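Geranyl diphosphate synthase small subunit (Antirrhinum majus, PDB 3QKC) probably serves as the regulatory partner of a heteromeric geranyl diphosphate synthase, the prenyltransferase that joins dimethylallyl and isopentenyl diphosphates into the C10 precursor of monoterpenes. Local coordinates at residues 12-21 with 64-75; 52-60 with 244-252. All coordinates share one frame; numbering follows the deposited sequence.

Contact 1 lays helix 5-24 across the start of helix 68-85; contact 2 sets helix 48-59 against the C-terminal helix 248-255. Helix 48-59 thus carries one side of contact 2 and also touches helix 68-85 of contact 1. Their centres lie 15 Å apart, and along the chain the segments alternate: 12-21, 52-60, 64-75, 244-252. The successive helices 48-59 and 68-85 join them directly, Ala71 CB lying 3.6 Å from Val54 CG2, while Arg64 NE of contact 1 forms a 2.9 Å salt bridge with Glu58 OE1 of contact 2. The N-terminal and C-terminal helices are thus tied to one part of the helical fold.

Contact 1. Residues 12-21 with 64-75; sequences TIESDIESYL and RSDAMAAAAAVH
Ile17 and Tyr20 settle onto alanines of helix 68-85; the axes of segments 12-21 and 68-75 pass 9.4 Å apart, nearly perpendicular. The tightly packed part lies here. Ile17 brings its CD1 to Ala71 CB at 3.6 Å, while Ala72 CB touches both Tyr20 CD1 and Leu21 CD2. With CG anti to the backbone N (chi1 179°), the Tyr20 ring is laid over the backbone between Met68 and Ala69, one face turned to Ala69 N, and its OH ends 3.6 Å from Ala69 CB. Met68, bent at chi2 and chi3, runs antiparallel alongside the tyrosine side chain and brings its CG to 3.7 Å from Tyr20 CG.

Toward Thr12, which is exposed, the contact becomes more polar and nearer solvent. Arg64 NH1 donates to Asp16 OD2 at 2.6 Å, in a salt bridge somewhat bent at 145°. That oxygen lies near the guanidinium plane, but the carboxylate as a whole is turned 84° from it, so one oxygen takes the bond rather than both in a bidentate pair. Ile13 CG1 lies 3.5 Å from Arg64 NH2. Such near-perpendicular packing over an alanine-rich helix places the N-terminal helix within the all-alpha prenyltransferase (isoprenoid synthase) fold.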
loop_
_atom_site.group_PDB
_atom_site.type_symbol
_atom_site.label_atom_id
_atom_site.label_comp_id
_atom_site.label_asym_id
_atom_site.label_seq_id
_atom_site.Cartn_x
_atom_site.Cartn_y
_atom_site.Cartn_z
ATOM N N THR A 12 18.667 -20.761 2.599
ATOM C CA THR A 12 17.999 -21.232 1.383
ATOM C C THR A 12 16.653 -20.517 1.166
ATOM O O THR A 12 16.364 -20.033 0.066
ATOM C CB THR A 12 17.820 -22.755 1.387
ATOM O OG1 THR A 12 19.070 -23.373 1.709
ATOM C CG2 THR A 12 17.364 -23.260 0.012
ATOM N N ILE A 13 15.855 -20.427 2.228
ATOM C CA ILE A 13 14.633 -19.642 2.206
ATOM C C ILE A 13 14.902 -18.228 1.730
ATOM O O ILE A 13 14.246 -17.732 0.813
ATOM C CB ILE A 13 13.948 -19.634 3.578
ATOM C CG1 ILE A 13 13.452 -21.051 3.893
ATOM C CG2 ILE A 13 12.798 -18.625 3.578
ATOM C CD1 ILE A 13 12.745 -21.231 5.225
ATOM N N GLU A 14 15.900 -17.593 2.333
ATOM C CA GLU A 14 16.247 -16.231 1.984
ATOM C C GLU A 14 16.786 -16.075 0.576
ATOM O O GLU A 14 16.554 -15.043 -0.057
ATOM C CB GLU A 14 17.182 -15.627 3.020
ATOM C CG GLU A 14 16.389 -15.181 4.230
ATOM C CD GLU A 14 17.246 -14.686 5.372
ATOM O OE1 GLU A 14 18.496 -14.623 5.238
ATOM O OE2 GLU A 14 16.637 -14.344 6.410
ATOM N N SER A 15 17.466 -17.103 0.083
ATOM C CA SER A 15 17.910 -17.141 -1.306
ATOM C C SER A 15 16.722 -17.275 -2.262
ATOM O O SER A 15 16.677 -16.605 -3.293
ATOM C CB SER A 15 18.933 -18.271 -1.516
ATOM O OG SER A 15 19.208 -18.487 -2.899
ATOM N N ASP A 16 15.751 -18.121 -1.909
ATOM C CA ASP A 16 14.556 -18.300 -2.735
ATOM C C ASP A 16 13.726 -17.015 -2.795
ATOM O O ASP A 16 13.211 -16.641 -3.853
ATOM C CB ASP A 16 13.691 -19.455 -2.223
ATOM C CG ASP A 16 14.304 -20.816 -2.482
ATOM O OD1 ASP A 16 14.963 -21.007 -3.523
ATOM O OD2 ASP A 16 14.114 -21.716 -1.647
ATOM N N ILE A 17 13.604 -16.338 -1.660
ATOM C CA ILE A 17 12.902 -15.057 -1.620
ATOM C C ILE A 17 13.583 -14.016 -2.515
ATOM O O ILE A 17 12.920 -13.375 -3.344
ATOM C CB ILE A 17 12.733 -14.543 -0.177
ATOM C CG1 ILE A 17 11.746 -15.438 0.588
ATOM C CG2 ILE A 17 12.258 -13.119 -0.182
ATOM C CD1 ILE A 17 11.758 -15.240 2.115
ATOM N N GLU A 18 14.899 -13.860 -2.363
ATOM C CA GLU A 18 15.645 -12.885 -3.166
ATOM C C GLU A 18 15.546 -13.168 -4.672
ATOM O O GLU A 18 15.401 -12.229 -5.470
ATOM C CB GLU A 18 17.111 -12.812 -2.735
ATOM C CG GLU A 18 17.821 -11.556 -3.226
ATOM C CD GLU A 18 19.271 -11.457 -2.762
ATOM O OE1 GLU A 18 20.055 -12.415 -2.986
ATOM O OE2 GLU A 18 19.620 -10.403 -2.180
ATOM N N SER A 19 15.608 -14.448 -5.047
ATOM C CA SER A 19 15.477 -14.853 -6.451
ATOM C C SER A 19 14.070 -14.574 -6.979
ATOM O O SER A 19 13.893 -14.228 -8.149
ATOM C CB SER A 19 15.818 -16.335 -6.641
ATOM O OG SER A 19 17.223 -16.532 -6.625
ATOM N N TYR A 20 13.078 -14.730 -6.111
ATOM C CA TYR A 20 11.707 -14.440 -6.473
ATOM C C TYR A 20 11.512 -12.939 -6.738
ATOM O O TYR A 20 10.860 -12.544 -7.703
ATOM C CB TYR A 20 10.758 -14.917 -5.377
ATOM C CG TYR A 20 9.329 -14.611 -5.713
ATOM C CD1 TYR A 20 8.721 -13.451 -5.247
ATOM C CD2 TYR A 20 8.596 -15.460 -6.541
ATOM C CE1 TYR A 20 7.418 -13.149 -5.566
ATOM C CE2 TYR A 20 7.283 -15.164 -6.866
ATOM C CZ TYR A 20 6.706 -14.004 -6.369
ATOM O OH TYR A 20 5.409 -13.706 -6.690
ATOM N N LEU A 21 12.089 -12.108 -5.879
ATOM C CA LEU A 21 12.007 -10.669 -6.045
ATOM C C LEU A 21 12.774 -10.190 -7.275
ATOM O O LEU A 21 12.372 -9.229 -7.927
ATOM C CB LEU A 21 12.512 -9.964 -4.781
ATOM C CG LEU A 21 11.510 -9.933 -3.616
ATOM C CD1 LEU A 21 12.220 -9.713 -2.298
ATOM C CD2 LEU A 21 10.452 -8.883 -3.838
ATOM N N ARG A 64 6.655 -24.222 -0.525
ATOM C CA ARG A 64 7.177 -22.872 -0.380
ATOM C C ARG A 64 6.790 -21.928 -1.527
ATOM O O ARG A 64 6.807 -20.708 -1.352
ATOM C CB ARG A 64 8.684 -22.878 -0.134
ATOM C CG ARG A 64 9.539 -23.339 -1.285
ATOM C CD ARG A 64 10.987 -23.107 -0.893
ATOM N NE ARG A 64 11.240 -23.670 0.433
ATOM C CZ ARG A 64 12.354 -23.504 1.132
ATOM N NH1 ARG A 64 13.340 -22.761 0.647
ATOM N NH2 ARG A 64 12.474 -24.080 2.325
ATOM N N SER A 65 6.410 -22.483 -2.678
ATOM C CA SER A 65 5.919 -21.651 -3.780
ATOM C C SER A 65 4.586 -20.990 -3.425
ATOM O O SER A 65 4.242 -19.947 -3.985
ATOM C CB SER A 65 5.797 -22.443 -5.085
ATOM O OG SER A 65 4.774 -23.419 -5.004
ATOM N N ASP A 66 3.867 -21.592 -2.475
ATOM C CA ASP A 66 2.583 -21.080 -1.977
ATOM C C ASP A 66 2.722 -19.796 -1.143
ATOM O O ASP A 66 1.765 -19.017 -1.046
ATOM C CB ASP A 66 1.877 -22.138 -1.125
ATOM C CG ASP A 66 1.216 -23.234 -1.952
ATOM O OD1 ASP A 66 0.990 -24.333 -1.385
ATOM O OD2 ASP A 66 0.904 -22.994 -3.143
ATOM N N ALA A 67 3.904 -19.593 -0.548
ATOM C CA ALA A 67 4.146 -18.472 0.373
ATOM C C ALA A 67 5.207 -17.488 -0.132
ATOM O O ALA A 67 5.500 -16.489 0.543
ATOM C CB ALA A 67 4.541 -19.002 1.764
ATOM N N MET A 68 5.759 -17.758 -1.313
ATOM C CA MET A 68 6.875 -16.988 -1.858
ATOM C C MET A 68 6.488 -15.529 -2.078
ATOM O O MET A 68 7.244 -14.615 -1.736
ATOM C CB MET A 68 7.363 -17.627 -3.166
ATOM C CG MET A 68 8.878 -17.548 -3.431
ATOM S SD MET A 68 10.010 -17.813 -2.039
ATOM C CE MET A 68 9.595 -19.452 -1.501
ATOM N N ALA A 69 5.304 -15.312 -2.641
ATOM C CA ALA A 69 4.796 -13.945 -2.860
ATOM C C ALA A 69 4.583 -13.174 -1.560
ATOM O O ALA A 69 4.988 -12.010 -1.455
ATOM C CB ALA A 69 3.505 -13.974 -3.687
ATOM N N ALA A 70 3.958 -13.824 -0.577
ATOM C CA ALA A 70 3.739 -13.259 0.761
ATOM C C ALA A 70 5.064 -12.916 1.465
ATOM O O ALA A 70 5.222 -11.826 2.006
ATOM C CB ALA A 70 2.959 -14.227 1.592
ATOM N N ALA A 71 6.011 -13.853 1.435
ATOM C CA ALA A 71 7.302 -13.673 2.078
ATOM C C ALA A 71 8.034 -12.476 1.490
ATOM O O ALA A 71 8.660 -11.717 2.219
ATOM C CB ALA A 71 8.144 -14.932 1.947
ATOM N N ALA A 72 7.918 -12.319 0.170
ATOM C CA ALA A 72 8.517 -11.221 -0.582
ATOM C C ALA A 72 7.817 -9.901 -0.274
ATOM O O ALA A 72 8.467 -8.852 -0.144
ATOM C CB ALA A 72 8.448 -11.523 -2.080
ATOM N N ALA A 73 6.489 -9.945 -0.178
ATOM C CA ALA A 73 5.724 -8.767 0.222
ATOM C C ALA A 73 6.129 -8.316 1.633
ATOM O O ALA A 73 6.286 -7.114 1.890
ATOM C CB ALA A 73 4.214 -9.036 0.125
ATOM N N VAL A 74 6.355 -9.280 2.528
ATOM C CA VAL A 74 6.767 -8.955 3.901
ATOM C C VAL A 74 8.097 -8.199 3.863
ATOM O O VAL A 74 8.254 -7.158 4.522
ATOM C CB VAL A 74 6.853 -10.215 4.788
ATOM C CG1 VAL A 74 7.578 -9.911 6.103
ATOM C CG2 VAL A 74 5.456 -10.782 5.044
ATOM N N HIS A 75 9.040 -8.722 3.075
ATOM C CA HIS A 75 10.339 -8.107 2.910
ATOM C C HIS A 75 10.182 -6.689 2.402
ATOM O O HIS A 75 10.799 -5.785 2.929
ATOM C CB HIS A 75 11.240 -8.918 1.966
ATOM C CG HIS A 75 12.519 -8.221 1.609
ATOM N ND1 HIS A 75 13.566 -8.075 2.496
ATOM C CD2 HIS A 75 12.913 -7.610 0.468
ATOM C CE1 HIS A 75 14.553 -7.416 1.915
ATOM N NE2 HIS A 75 14.182 -7.124 0.681
#

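Contact 2. Residues 52-60 with 244-252; sequences LCVAACELV and FGGEKIELI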
loop_
_atom_site.group_PDB
_atom_site.type_symbol
_atom_site.label_atom_id
_atom_site.label_comp_id
_atom_site.label_asym_id
_atom_site.label_seq_id
_atom_site.Cartn_x
_atom_site.Cartn_y
_atom_site.Cartn_z
ATOM N N LEU A 52 10.220 -16.438 8.333
ATOM C CA LEU A 52 9.167 -17.041 9.162
ATOM C C LEU A 52 7.902 -17.326 8.331
ATOM O O LEU A 52 7.250 -18.358 8.506
ATOM C CB LEU A 52 8.839 -16.167 10.371
ATOM C CG LEU A 52 7.760 -16.627 11.354
ATOM C CD1 LEU A 52 8.050 -18.046 11.876
ATOM C CD2 LEU A 52 7.593 -15.638 12.514
ATOM N N CYS A 53 7.567 -16.407 7.429
ATOM C CA CYS A 53 6.444 -16.611 6.525
ATOM C C CYS A 53 6.526 -17.930 5.790
ATOM O O CYS A 53 5.579 -18.709 5.818
ATOM C CB CYS A 53 6.339 -15.478 5.517
ATOM S SG CYS A 53 4.859 -15.670 4.486
ATOM N N VAL A 54 7.662 -18.193 5.151
ATOM C CA VAL A 54 7.842 -19.451 4.430
ATOM C C VAL A 54 7.805 -20.665 5.371
ATOM O O VAL A 54 7.129 -21.678 5.078
ATOM C CB VAL A 54 9.118 -19.457 3.574
ATOM C CG1 VAL A 54 9.326 -20.825 2.915
ATOM C CG2 VAL A 54 9.046 -18.365 2.491
ATOM N N ALA A 55 8.505 -20.547 6.501
ATOM C CA ALA A 55 8.641 -21.650 7.447
ATOM C C ALA A 55 7.316 -21.996 8.109
ATOM O O ALA A 55 7.049 -23.175 8.390
ATOM C CB ALA A 55 9.681 -21.334 8.489
ATOM N N ALA A 56 6.493 -20.974 8.349
ATOM C CA ALA A 56 5.170 -21.166 8.937
ATOM C C ALA A 56 4.278 -21.940 7.974
ATOM O O ALA A 56 3.543 -22.833 8.388
ATOM C CB ALA A 56 4.531 -19.822 9.318
ATOM N N CYS A 57 4.380 -21.603 6.688
ATOM C CA CYS A 57 3.644 -22.270 5.618
ATOM C C CYS A 57 4.014 -23.744 5.491
ATOM O O CYS A 57 3.140 -24.596 5.344
ATOM C CB CYS A 57 3.866 -21.550 4.284
ATOM S SG CYS A 57 2.874 -22.207 2.935
ATOM N N GLU A 58 5.309 -24.031 5.554
ATOM C CA GLU A 58 5.813 -25.404 5.494
ATOM C C GLU A 58 5.428 -26.212 6.738
ATOM O O GLU A 58 4.957 -27.359 6.627
ATOM C CB GLU A 58 7.325 -25.417 5.257
ATOM C CG GLU A 58 7.709 -24.996 3.846
ATOM C CD GLU A 58 9.215 -25.025 3.590
ATOM O OE1 GLU A 58 9.611 -25.054 2.406
ATOM O OE2 GLU A 58 10.004 -25.011 4.559
ATOM N N LEU A 59 5.613 -25.603 7.909
ATOM C CA LEU A 59 5.132 -26.157 9.178
ATOM C C LEU A 59 3.739 -26.804 9.087
ATOM O O LEU A 59 3.508 -27.841 9.688
ATOM C CB LEU A 59 5.127 -25.082 10.273
ATOM C CG LEU A 59 4.613 -25.471 11.667
ATOM C CD1 LEU A 59 5.413 -26.623 12.256
ATOM C CD2 LEU A 59 4.629 -24.280 12.608
ATOM N N VAL A 60 2.822 -26.188 8.348
ATOM C CA VAL A 60 1.437 -26.683 8.284
ATOM C C VAL A 60 1.103 -27.469 7.012
ATOM O O VAL A 60 -0.057 -27.814 6.777
ATOM C CB VAL A 60 0.387 -25.547 8.515
ATOM C CG1 VAL A 60 0.545 -24.944 9.911
ATOM C CG2 VAL A 60 0.496 -24.480 7.449
ATOM N N PHE A 244 1.726 -27.549 17.304
ATOM C CA PHE A 244 2.162 -28.019 15.992
ATOM C C PHE A 244 3.235 -29.083 16.169
ATOM O O PHE A 244 3.567 -29.440 17.299
ATOM C CB PHE A 244 2.694 -26.844 15.160
ATOM C CG PHE A 244 1.743 -25.683 15.076
ATOM C CD1 PHE A 244 0.823 -25.597 14.038
ATOM C CD2 PHE A 244 1.753 -24.684 16.046
ATOM C CE1 PHE A 244 -0.067 -24.535 13.962
ATOM C CE2 PHE A 244 0.869 -23.618 15.981
ATOM C CZ PHE A 244 -0.047 -23.541 14.939
ATOM N N GLY A 245 3.770 -29.593 15.061
ATOM C CA GLY A 245 4.899 -30.535 15.107
ATOM C C GLY A 245 5.375 -30.974 13.733
ATOM O O GLY A 245 4.756 -30.634 12.717
ATOM N N GLY A 246 6.481 -31.720 13.700
ATOM C CA GLY A 246 6.967 -32.323 12.456
ATOM C C GLY A 246 8.357 -31.919 11.992
ATOM O O GLY A 246 8.645 -31.942 10.791
ATOM N N GLU A 247 9.218 -31.544 12.938
ATOM C CA GLU A 247 10.644 -31.295 12.669
ATOM C C GLU A 247 10.948 -29.922 12.053
ATOM O O GLU A 247 12.047 -29.393 12.237
ATOM C CB GLU A 247 11.237 -32.416 11.811
ATOM C CG GLU A 247 12.703 -32.712 12.069
ATOM C CD GLU A 247 13.245 -33.748 11.108
ATOM O OE1 GLU A 247 14.141 -33.393 10.313
ATOM O OE2 GLU A 247 12.763 -34.908 11.137
ATOM N N LYS A 248 9.990 -29.347 11.322
ATOM C CA LYS A 248 10.074 -27.932 10.951
ATOM C C LYS A 248 10.026 -27.111 12.233
ATOM O O LYS A 248 10.600 -26.026 12.309
ATOM C CB LYS A 248 8.939 -27.517 10.009
ATOM C CG LYS A 248 9.069 -28.060 8.588
ATOM C CD LYS A 248 10.076 -27.268 7.756
ATOM C CE LYS A 248 10.215 -27.841 6.359
ATOM N NZ LYS A 248 10.927 -29.152 6.364
ATOM N N ILE A 249 9.357 -27.665 13.247
ATOM C CA ILE A 249 9.333 -27.084 14.589
ATOM C C ILE A 249 10.743 -26.842 15.131
ATOM O O ILE A 249 11.017 -25.775 15.687
ATOM C CB ILE A 249 8.466 -27.932 15.573
ATOM C CG1 ILE A 249 7.032 -27.385 15.595
ATOM C CG2 ILE A 249 9.070 -27.961 16.980
ATOM C CD1 ILE A 249 6.291 -27.528 16.927
ATOM N N GLU A 250 11.629 -27.822 14.951
ATOM C CA GLU A 250 13.010 -27.725 15.437
ATOM C C GLU A 250 13.829 -26.654 14.730
ATOM O O GLU A 250 14.615 -25.958 15.367
ATOM C CB GLU A 250 13.721 -29.081 15.356
ATOM C CG GLU A 250 13.808 -29.813 16.689
ATOM C CD GLU A 250 12.466 -29.923 17.405
ATOM O OE1 GLU A 250 11.479 -30.384 16.785
ATOM O OE2 GLU A 250 12.403 -29.546 18.597
ATOM N N LEU A 251 13.642 -26.536 13.418
ATOM C CA LEU A 251 14.344 -25.545 12.612
ATOM C C LEU A 251 13.858 -24.123 12.930
ATOM O O LEU A 251 14.672 -23.198 13.067
ATOM C CB LEU A 251 14.200 -25.860 11.117
ATOM C CG LEU A 251 14.756 -27.192 10.579
ATOM C CD1 LEU A 251 14.329 -27.407 9.130
ATOM C CD2 LEU A 251 16.264 -27.279 10.686
ATOM N N ILE A 252 12.544 -23.962 13.073
ATOM C CA ILE A 252 11.958 -22.680 13.492
ATOM C C ILE A 252 12.452 -22.273 14.894
ATOM O O ILE A 252 12.889 -21.134 15.091
ATOM C CB ILE A 252 10.400 -22.686 13.400
ATOM C CG1 ILE A 252 9.946 -22.810 11.939
ATOM C CG2 ILE A 252 9.815 -21.404 14.006
ATOM C CD1 ILE A 252 8.514 -23.321 11.765
HETATM O O HOH W 1 2.228 -28.652 12.269
#
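Leu59 has its CG anti to the backbone N (chi1 178°), and chi2 near 58° spreads its two methyls between Phe244, Ile249 and Ile252. Ile252 instead places CG1 anti to its carbonyl carbon, which carries that branch to Ala55. One leucine thus bridges a loop and the helix that follows it: Leu59 CD1 lies 3.8 Å from Ile249 CG1 and 4.0 Å from Phe244 CB, whereas Leu59 CD2 lies near Phe244 CG and the CD1 of Ile252. The leucine crosses Phe244 and Ile252 at about right angles. Farther along, Ile252 CG1 rests on Ala55 CB at 3.8 Å. Beside the phenylalanine, Val60 runs alongside and points the same way, its CG1 4.1 Å from Phe244 CE1.

The polar flank is arranged differently. Lys248 bends at chi2 and chi4, bringing its CE to 3.4 Å from Glu58 OE2, but its NZ remains 4.6 Å from that oxygen; the opposite charges may attract without touching. Glu58 OE2 is hydrogen-bonded to Tyr9 OH, and OE1 forms a salt bridge with Arg64 NE. Near the helix end, a water donates to Leu59 O at 3.0 Å and to Gly245 O at 3.2 Å, linking two backbone carbonyls. With the axes of segments 52-59 and 248-252 at 161°, the arrangement is a nearly antiparallel helix pair, packing the C-terminal helix within the all-alpha prenyltransferase fold.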